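Local coordinates for protein VP2 (Primate bocaparvovirus 1, PDB 7L0Y) that self-assembles in 60 copies into the T=1 icosahedral capsid of human bocavirus 1, a parvovirus, at residues A[66-71]-A[164-169]; A[174-179]-A[312-317]; A[488-493]-A[505-510]. All blocks are in the same frame, centred on the assembly; numbering follows the deposited sequence.

Contact 1: residues A[66-71]-A[164-169]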
loop_
_atom_site.group_PDB
_atom_site.type_symbol
_atom_site.label_atom_id
_atom_site.label_comp_id
_atom_site.label_asym_id
_atom_site.label_seq_id
_atom_site.Cartn_x
_atom_site.Cartn_y
_atom_site.Cartn_z
ATOM N N CYS A 66 -47.651 -82.580 64.263
ATOM C CA CYS A 66 -46.569 -81.655 63.998
ATOM C C CYS A 66 -45.507 -82.359 63.186
ATOM O O CYS A 66 -45.283 -83.556 63.328
ATOM C CB CYS A 66 -45.945 -81.113 65.280
ATOM S SG CYS A 66 -45.357 -82.401 66.397
ATOM N N VAL A 67 -44.858 -81.595 62.332
ATOM C CA VAL A 67 -43.633 -82.014 61.681
ATOM C C VAL A 67 -42.485 -81.227 62.286
ATOM O O VAL A 67 -42.505 -79.992 62.313
ATOM C CB VAL A 67 -43.730 -81.855 60.159
ATOM C CG1 VAL A 67 -44.480 -80.646 59.862
ATOM C CG2 VAL A 67 -42.343 -81.734 59.553
ATOM N N THR A 68 -41.506 -81.950 62.804
ATOM C CA THR A 68 -40.313 -81.370 63.387
ATOM C C THR A 68 -39.175 -81.446 62.383
ATOM O O THR A 68 -39.087 -82.386 61.595
ATOM C CB THR A 68 -39.936 -82.086 64.682
ATOM O OG1 THR A 68 -39.801 -83.486 64.428
ATOM C CG2 THR A 68 -40.997 -81.876 65.731
ATOM N N THR A 69 -38.318 -80.453 62.413
ATOM C CA THR A 69 -37.311 -80.296 61.382
ATOM C C THR A 69 -35.928 -80.408 62.003
ATOM O O THR A 69 -35.781 -80.301 63.224
ATOM C CB THR A 69 -37.463 -78.946 60.684
ATOM O OG1 THR A 69 -37.113 -77.907 61.594
ATOM C CG2 THR A 69 -38.901 -78.735 60.262
ATOM N N PRO A 70 -34.895 -80.667 61.203
ATOM C CA PRO A 70 -33.524 -80.573 61.716
ATOM C C PRO A 70 -33.091 -79.160 62.064
ATOM O O PRO A 70 -32.035 -78.993 62.676
ATOM C CB PRO A 70 -32.691 -81.148 60.569
ATOM C CG PRO A 70 -33.522 -80.932 59.371
ATOM C CD PRO A 70 -34.926 -81.117 59.806
ATOM N N TRP A 71 -33.844 -78.149 61.664
ATOM C CA TRP A 71 -33.492 -76.746 61.791
ATOM C C TRP A 71 -33.786 -76.179 63.179
ATOM O O TRP A 71 -34.638 -76.664 63.922
ATOM C CB TRP A 71 -34.250 -75.942 60.750
ATOM C CG TRP A 71 -33.802 -76.211 59.376
ATOM C CD1 TRP A 71 -34.240 -77.194 58.554
ATOM C CD2 TRP A 71 -32.855 -75.458 58.635
ATOM N NE1 TRP A 71 -33.604 -77.121 57.353
ATOM C CE2 TRP A 71 -32.753 -76.052 57.371
ATOM C CE3 TRP A 71 -32.079 -74.340 58.916
ATOM C CZ2 TRP A 71 -31.909 -75.568 56.393
ATOM C CZ3 TRP A 71 -31.239 -73.868 57.951
ATOM C CH2 TRP A 71 -31.153 -74.480 56.707
ATOM N N LEU A 164 -30.862 -72.270 70.877
ATOM C CA LEU A 164 -31.921 -72.231 69.882
ATOM C C LEU A 164 -32.880 -73.405 69.999
ATOM O O LEU A 164 -32.493 -74.503 70.374
ATOM C CB LEU A 164 -31.320 -72.154 68.483
ATOM C CG LEU A 164 -30.925 -70.745 68.031
ATOM C CD1 LEU A 164 -30.711 -69.790 69.196
ATOM C CD2 LEU A 164 -29.736 -70.770 67.091
ATOM N N PHE A 165 -34.142 -73.165 69.685
ATOM C CA PHE A 165 -35.136 -74.220 69.740
ATOM C C PHE A 165 -35.329 -74.824 68.368
ATOM O O PHE A 165 -35.064 -74.183 67.361
ATOM C CB PHE A 165 -36.470 -73.682 70.240
ATOM C CG PHE A 165 -36.577 -73.630 71.729
ATOM C CD1 PHE A 165 -37.232 -74.628 72.419
ATOM C CD2 PHE A 165 -36.024 -72.582 72.438
ATOM C CE1 PHE A 165 -37.334 -74.585 73.792
ATOM C CE2 PHE A 165 -36.123 -72.531 73.813
ATOM C CZ PHE A 165 -36.780 -73.533 74.492
ATOM N N GLN A 166 -35.776 -76.074 68.342
ATOM C CA GLN A 166 -36.050 -76.747 67.092
ATOM C C GLN A 166 -37.256 -76.134 66.404
ATOM O O GLN A 166 -38.262 -75.819 67.037
ATOM C CB GLN A 166 -36.307 -78.216 67.352
ATOM C CG GLN A 166 -36.427 -79.010 66.115
ATOM C CD GLN A 166 -36.610 -80.454 66.404
ATOM O OE1 GLN A 166 -36.655 -80.866 67.555
ATOM N NE2 GLN A 166 -36.687 -81.247 65.365
ATOM N N TYR A 167 -37.151 -75.987 65.096
ATOM C CA TYR A 167 -38.252 -75.514 64.286
ATOM C C TYR A 167 -39.215 -76.644 63.966
ATOM O O TYR A 167 -38.814 -77.781 63.725
ATOM C CB TYR A 167 -37.719 -74.876 63.011
ATOM C CG TYR A 167 -38.763 -74.528 61.993
ATOM C CD1 TYR A 167 -39.725 -73.575 62.256
ATOM C CD2 TYR A 167 -38.725 -75.079 60.735
ATOM C CE1 TYR A 167 -40.654 -73.241 61.316
ATOM C CE2 TYR A 167 -39.632 -74.745 59.799
ATOM C CZ TYR A 167 -40.597 -73.825 60.087
ATOM O OH TYR A 167 -41.510 -73.486 59.133
ATOM N N GLY A 168 -40.492 -76.317 63.989
ATOM C CA GLY A 168 -41.531 -77.274 63.689
ATOM C C GLY A 168 -42.804 -76.517 63.430
ATOM O O GLY A 168 -42.914 -75.330 63.740
ATOM N N TYR A 169 -43.767 -77.211 62.845
ATOM C CA TYR A 169 -45.000 -76.563 62.452
ATOM C C TYR A 169 -46.091 -77.605 62.352
ATOM O O TYR A 169 -45.833 -78.801 62.222
ATOM C CB TYR A 169 -44.836 -75.801 61.134
ATOM C CG TYR A 169 -44.437 -76.659 59.964
ATOM C CD1 TYR A 169 -45.390 -77.245 59.156
ATOM C CD2 TYR A 169 -43.103 -76.880 59.669
ATOM C CE1 TYR A 169 -45.032 -78.014 58.095
ATOM C CE2 TYR A 169 -42.736 -77.653 58.611
ATOM C CZ TYR A 169 -43.700 -78.222 57.825
ATOM O OH TYR A 169 -43.339 -79.008 56.765
#
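V67 and Y169 face each other as an antiparallel hydrogen-bonded pair, gripping through both backbones: V67 N donates to Y169 O at 3.0 Å, and Y169 N returns a bond to V67 O at 3.1 Å. On the same face of the sheet their side chains meet. V67 CG1 sits 3.4 Å from the centroid of the Y169 ring, 20° off its normal, which meets the criterion for a CH-pi contact over the face. T68 and G168 follow as the non-hydrogen-bonded pair.

Y167 O is held twice by T69, from the backbone N at 3.0 Å and from OG1 at 2.7 Å, the hydroxyl lying above the carbonyl plane. OG1 reaches it because chi1 of 69° sets it between the backbone N and the carbonyl carbon; there it also accepts from W71 N, an ST turn where the chain rounds P70. Past that corner Y167 N donates to W71 O at 2.9 Å. The extended Q166 side chain reaches back, NE2 donating to T69 O, although the modelled separation is too short to be taken literally.

Outer partners anchor the polar tips: Y169 OH bonds F200 N, Y167 OH bonds P143 O, and T68 OG1 hydrogen-bonds N45 ND2 and E52 OE2. N241, P242, K243 and P245 of a second subunit lie against this region. Strand axes 4.8 Å apart at an angle of 142° confirm antiparallel strands with a marked twist, here a buried part of the beta framework built round the parvovirus capsid jelly roll.

Contact 2: residues A[174-179]-A[312-317]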
loop_
_atom_site.group_PDB
_atom_site.type_symbol
_atom_site.label_atom_id
_atom_site.label_comp_id
_atom_site.label_asym_id
_atom_site.label_seq_id
_atom_site.Cartn_x
_atom_site.Cartn_y
_atom_site.Cartn_z
ATOM N N ASN A 174 -55.495 -81.633 63.288
ATOM C CA ASN A 174 -55.434 -83.089 63.358
ATOM C C ASN A 174 -56.800 -83.690 63.643
ATOM O O ASN A 174 -57.116 -84.780 63.161
ATOM C CB ASN A 174 -54.428 -83.521 64.422
ATOM C CG ASN A 174 -54.065 -84.987 64.319
ATOM O OD1 ASN A 174 -54.035 -85.557 63.231
ATOM N ND2 ASN A 174 -53.792 -85.607 65.459
ATOM N N GLU A 175 -57.620 -83.001 64.433
ATOM C CA GLU A 175 -58.949 -83.520 64.732
ATOM C C GLU A 175 -59.797 -83.605 63.472
ATOM O O GLU A 175 -60.703 -84.439 63.376
ATOM C CB GLU A 175 -59.623 -82.639 65.781
ATOM C CG GLU A 175 -60.953 -83.154 66.288
ATOM C CD GLU A 175 -60.830 -84.414 67.118
ATOM O OE1 GLU A 175 -59.708 -84.738 67.554
ATOM O OE2 GLU A 175 -61.861 -85.085 67.335
ATOM N N LEU A 176 -59.510 -82.754 62.486
ATOM C CA LEU A 176 -60.256 -82.801 61.235
ATOM C C LEU A 176 -59.919 -84.049 60.435
ATOM O O LEU A 176 -60.681 -84.447 59.547
ATOM C CB LEU A 176 -59.995 -81.547 60.408
ATOM C CG LEU A 176 -60.950 -80.395 60.695
ATOM C CD1 LEU A 176 -62.358 -80.923 60.602
ATOM C CD2 LEU A 176 -60.722 -79.824 62.059
ATOM N N ALA A 177 -58.785 -84.673 60.718
ATOM C CA ALA A 177 -58.520 -86.015 60.207
ATOM C C ALA A 177 -58.471 -87.011 61.362
ATOM O O ALA A 177 -57.492 -87.124 62.094
ATOM C CB ALA A 177 -57.228 -86.027 59.402
ATOM N N ASP A 178 -59.550 -87.772 61.486
ATOM C CA ASP A 178 -59.660 -88.752 62.553
ATOM C C ASP A 178 -59.275 -90.113 61.991
ATOM O O ASP A 178 -59.391 -91.138 62.672
ATOM C CB ASP A 178 -61.074 -88.755 63.136
ATOM C CG ASP A 178 -61.157 -89.479 64.460
ATOM O OD1 ASP A 178 -60.099 -89.870 64.995
ATOM O OD2 ASP A 178 -62.279 -89.658 64.971
ATOM N N LEU A 179 -58.825 -90.119 60.738
ATOM C CA LEU A 179 -58.487 -91.336 59.992
ATOM C C LEU A 179 -59.779 -92.136 59.850
ATOM O O LEU A 179 -60.728 -91.625 59.240
ATOM C CB LEU A 179 -57.330 -92.064 60.660
ATOM C CG LEU A 179 -55.945 -91.516 60.330
ATOM C CD1 LEU A 179 -55.819 -91.420 58.828
ATOM C CD2 LEU A 179 -55.714 -90.153 60.967
ATOM N N ALA A 312 -62.489 -80.810 71.637
ATOM C CA ALA A 312 -61.675 -81.843 71.008
ATOM C C ALA A 312 -60.354 -81.252 70.544
ATOM O O ALA A 312 -59.743 -80.441 71.249
ATOM C CB ALA A 312 -62.419 -82.486 69.837
ATOM N N GLY A 313 -59.917 -81.636 69.348
ATOM C CA GLY A 313 -58.779 -80.969 68.747
ATOM C C GLY A 313 -59.209 -79.873 67.797
ATOM O O GLY A 313 -58.373 -79.213 67.175
ATOM N N PHE A 314 -60.517 -79.671 67.663
ATOM C CA PHE A 314 -61.011 -78.589 66.828
ATOM C C PHE A 314 -60.613 -77.256 67.430
ATOM O O PHE A 314 -60.858 -76.991 68.611
ATOM C CB PHE A 314 -62.530 -78.650 66.690
ATOM C CG PHE A 314 -63.037 -79.896 66.036
ATOM C CD1 PHE A 314 -62.963 -80.051 64.668
ATOM C CD2 PHE A 314 -63.633 -80.893 66.785
ATOM C CE1 PHE A 314 -63.438 -81.192 64.061
ATOM C CE2 PHE A 314 -64.122 -82.031 66.180
ATOM C CZ PHE A 314 -64.021 -82.181 64.817
ATOM N N GLY A 315 -59.985 -76.429 66.624
ATOM C CA GLY A 315 -59.800 -75.055 66.998
ATOM C C GLY A 315 -58.792 -74.793 68.100
ATOM O O GLY A 315 -58.237 -75.687 68.734
ATOM N N SER A 316 -58.572 -73.501 68.314
ATOM C CA SER A 316 -57.624 -73.009 69.296
ATOM C C SER A 316 -58.360 -72.055 70.221
ATOM O O SER A 316 -59.428 -71.537 69.891
ATOM C CB SER A 316 -56.439 -72.316 68.618
ATOM O OG SER A 316 -55.529 -71.791 69.565
ATOM N N GLY A 317 -57.774 -71.819 71.392
ATOM C CA GLY A 317 -58.389 -70.961 72.379
ATOM C C GLY A 317 -58.103 -69.497 72.124
ATOM O O GLY A 317 -57.003 -69.133 71.701
#
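E175 and F314 cross at about a right angle, the methylene part of the glutamate lying over one face of the phenyl ring. The atom that does the touching is E175 CG, 3.5 Å from the centroid of the F314 ring and 15° off its normal, so the pair qualifies as a CH-pi contact. A chi1 of -174° sets CG anti to the backbone N of E175, over the F314 face. At chi2 the chain bends, and CD lies 3.7 Å from A312 CB. The carboxylate is not stacked on the ring: its plane stands 73° from that of F314, and its OE2 is 3.7 Å from A312 CB.

L176, the next residue, packs against another side of the same ring. Its CD1 lies in the ring plane at the edge, 3.6 Å from F314 CE1, while CD2 comes obliquely to 3.4 Å from F314 CD1. F314 thus has consecutive residues against a face and an edge. Beside it, G313 presents bare backbone to the glutamate, with E175 CB 3.4 Å from G313 C.

The contact joins two loops, as fits a parvovirus capsid protein, in which long loops elaborate the jelly-roll core. One follows strand 161-169; its N174, E175 and L176 have helical backbone angles but form no regular helix, and the bond from A177 N to N174 O, 3.0 Å, spans a single turn. The other leads into strand 316-318. The segments meet by van der Waals and CH-pi contact, the carboxylate and the G313 peptide included, without hydrogen bonds between them. Just outside them, the side chain of E173 accepts from G315 N, adding a polar tie between the same loops. L176 also packs on L193 of helix 189-195 and on the loop residues N301, P302 and E303, and N301 touches F314 as well.

Contact 3: residues A[488-493]-A[505-510]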
loop_
_atom_site.group_PDB
_atom_site.type_symbol
_atom_site.label_atom_id
_atom_site.label_comp_id
_atom_site.label_asym_id
_atom_site.label_seq_id
_atom_site.Cartn_x
_atom_site.Cartn_y
_atom_site.Cartn_z
ATOM N N THR A 488 -31.647 -59.144 97.688
ATOM C CA THR A 488 -31.283 -58.665 96.362
ATOM C C THR A 488 -32.470 -58.011 95.671
ATOM O O THR A 488 -33.547 -58.614 95.600
ATOM C CB THR A 488 -30.756 -59.815 95.507
ATOM O OG1 THR A 488 -29.643 -60.422 96.167
ATOM C CG2 THR A 488 -30.292 -59.293 94.175
ATOM N N PRO A 489 -32.313 -56.797 95.148
ATOM C CA PRO A 489 -33.420 -56.129 94.453
ATOM C C PRO A 489 -33.730 -56.769 93.108
ATOM O O PRO A 489 -33.078 -57.710 92.661
ATOM C CB PRO A 489 -32.913 -54.696 94.288
ATOM C CG PRO A 489 -31.443 -54.827 94.284
ATOM C CD PRO A 489 -31.122 -55.939 95.229
ATOM N N THR A 490 -34.730 -56.193 92.437
ATOM C CA THR A 490 -35.421 -56.904 91.367
ATOM C C THR A 490 -34.503 -57.267 90.210
ATOM O O THR A 490 -34.396 -58.434 89.850
ATOM C CB THR A 490 -36.603 -56.092 90.855
ATOM O OG1 THR A 490 -37.593 -55.994 91.881
ATOM C CG2 THR A 490 -37.208 -56.763 89.653
ATOM N N TYR A 491 -33.866 -56.298 89.581
ATOM C CA TYR A 491 -33.102 -56.599 88.380
ATOM C C TYR A 491 -31.634 -56.864 88.668
ATOM O O TYR A 491 -30.807 -56.805 87.758
ATOM C CB TYR A 491 -33.295 -55.503 87.343
ATOM C CG TYR A 491 -34.710 -55.485 86.840
ATOM C CD1 TYR A 491 -35.133 -56.398 85.894
ATOM C CD2 TYR A 491 -35.623 -54.562 87.308
ATOM C CE1 TYR A 491 -36.410 -56.388 85.426
ATOM C CE2 TYR A 491 -36.905 -54.549 86.845
ATOM C CZ TYR A 491 -37.296 -55.462 85.903
ATOM O OH TYR A 491 -38.588 -55.448 85.438
ATOM N N HIS A 492 -31.283 -57.051 89.923
ATOM C CA HIS A 492 -29.928 -57.353 90.327
ATOM C C HIS A 492 -29.729 -58.869 90.267
ATOM O O HIS A 492 -30.631 -59.625 89.903
ATOM C CB HIS A 492 -29.705 -56.779 91.722
ATOM C CG HIS A 492 -28.273 -56.532 92.064
ATOM N ND1 HIS A 492 -27.522 -55.567 91.433
ATOM C CD2 HIS A 492 -27.460 -57.102 92.981
ATOM C CE1 HIS A 492 -26.303 -55.561 91.935
ATOM N NE2 HIS A 492 -26.240 -56.482 92.877
ATOM N N VAL A 493 -28.554 -59.327 90.637
ATOM C CA VAL A 493 -28.271 -60.758 90.628
ATOM C C VAL A 493 -28.096 -61.288 92.044
ATOM O O VAL A 493 -27.605 -60.608 92.946
ATOM C CB VAL A 493 -27.041 -61.096 89.761
ATOM C CG1 VAL A 493 -27.356 -60.869 88.310
ATOM C CG2 VAL A 493 -25.863 -60.245 90.173
ATOM N N TYR A 505 -46.521 -56.745 88.154
ATOM C CA TYR A 505 -46.728 -56.193 86.824
ATOM C C TYR A 505 -46.124 -54.803 86.699
ATOM O O TYR A 505 -45.635 -54.425 85.631
ATOM C CB TYR A 505 -48.225 -56.177 86.526
ATOM C CG TYR A 505 -48.612 -55.541 85.226
ATOM C CD1 TYR A 505 -48.399 -56.192 84.030
ATOM C CD2 TYR A 505 -49.219 -54.305 85.199
ATOM C CE1 TYR A 505 -48.761 -55.624 82.847
ATOM C CE2 TYR A 505 -49.584 -53.728 84.021
ATOM C CZ TYR A 505 -49.354 -54.390 82.845
ATOM O OH TYR A 505 -49.720 -53.812 81.654
ATOM N N ASP A 506 -46.140 -54.030 87.783
ATOM C CA ASP A 506 -45.589 -52.684 87.727
ATOM C C ASP A 506 -44.070 -52.696 87.700
ATOM O O ASP A 506 -43.454 -51.775 87.157
ATOM C CB ASP A 506 -46.096 -51.856 88.902
ATOM C CG ASP A 506 -47.545 -51.457 88.747
ATOM O OD1 ASP A 506 -48.062 -51.528 87.613
ATOM O OD2 ASP A 506 -48.172 -51.069 89.754
ATOM N N GLN A 507 -43.448 -53.722 88.278
ATOM C CA GLN A 507 -42.000 -53.834 88.186
ATOM C C GLN A 507 -41.563 -54.110 86.759
ATOM O O GLN A 507 -40.413 -53.846 86.397
ATOM C CB GLN A 507 -41.503 -54.926 89.121
ATOM C CG GLN A 507 -41.730 -54.605 90.567
ATOM C CD GLN A 507 -41.359 -55.741 91.472
ATOM O OE1 GLN A 507 -41.293 -56.888 91.048
ATOM N NE2 GLN A 507 -41.143 -55.436 92.733
ATOM N N CYS A 508 -42.465 -54.631 85.934
ATOM C CA CYS A 508 -42.200 -54.777 84.516
ATOM C C CYS A 508 -42.325 -53.466 83.761
ATOM O O CYS A 508 -41.989 -53.425 82.575
ATOM C CB CYS A 508 -43.139 -55.817 83.925
ATOM S SG CYS A 508 -42.880 -57.477 84.548
ATOM N N MET A 509 -42.784 -52.404 84.420
ATOM C CA MET A 509 -42.854 -51.057 83.876
ATOM C C MET A 509 -43.703 -51.011 82.614
ATOM O O MET A 509 -43.175 -50.825 81.513
ATOM C CB MET A 509 -41.448 -50.540 83.600
ATOM C CG MET A 509 -40.625 -50.359 84.842
ATOM S SD MET A 509 -38.940 -49.876 84.475
ATOM C CE MET A 509 -38.263 -51.445 83.937
ATOM N N PRO A 510 -45.017 -51.175 82.730
ATOM C CA PRO A 510 -45.875 -51.094 81.549
ATOM C C PRO A 510 -45.935 -49.680 80.999
ATOM O O PRO A 510 -45.536 -48.713 81.643
ATOM C CB PRO A 510 -47.235 -51.546 82.077
ATOM C CG PRO A 510 -47.192 -51.201 83.501
ATOM C CD PRO A 510 -45.796 -51.418 83.952
#
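Two type I beta turns in the C-terminal region of the chain meet here, Y491 of the turn P489-H492 reaching across to Q507 of the turn D506-M509. Their backbones stay apart, with T490 CA and Q507 CA, the nearest pair, 7.9 Å from each other, so the Y491 side chain spans the interval to the Q507 backbone, and the T490 and Q507 side chains meet beside it.

The principal link is a single hydrogen bond: Y491 OH donates to Q507 O at 2.6 Å. The C=O...O angle is 129° and the hydroxyl stands 42° out of the carbonyl plane, whereas the acceptor oxygen lies in the plane of the tyrosine ring, at its edge. One face of the ring is covered from within its own turn by T490 CG2, 3.5 Å above the plane. M509 CE approaches obliquely, 4.3 Å from Y491 OH.

T490 and Q507 run past each other obliquely, T490 OG1 being 3.7 Å from Q507 NE2, too long to count as a hydrogen bond. Each of these polar groups is engaged elsewhere: T490 OG1 accepts from S480 N, and Q507 NE2 donates to S480 OG and G478 O. Q507 OE1 accepts from T503 N and S504 N, which fixes the amide flip and ties the second turn to the residues just before it. P85 of helix 85-94 touches Y491, as does P470 of another subunit.

All the touching residues are buried, and the one bond between the turns joins a neutral phenol to a backbone carbonyl. With no ionisable carboxylate or imidazole in that bond, it would probably be little affected by the acidic pH of this structure.

In the fold
The three contacts follow one another along the chain; none nests in or crosses another. Contact 1 closes first, bringing strand 65-69 and the corner after it against strand 161-169 across 92 intervening residues. After four intervening residues contact 2 opens, and its 132-residue loop returns at 312-317, which runs into strand 316-318. These two contacts come within about 7 Å by nearest atoms, and both reach the second subunit. Contact 3 is the most local, closing an 11-residue excursion after the long strand 446-462. Its centre lies about 40 Å from that of contact 2, on the opposite side of the chain's centre, beside helix 85-94.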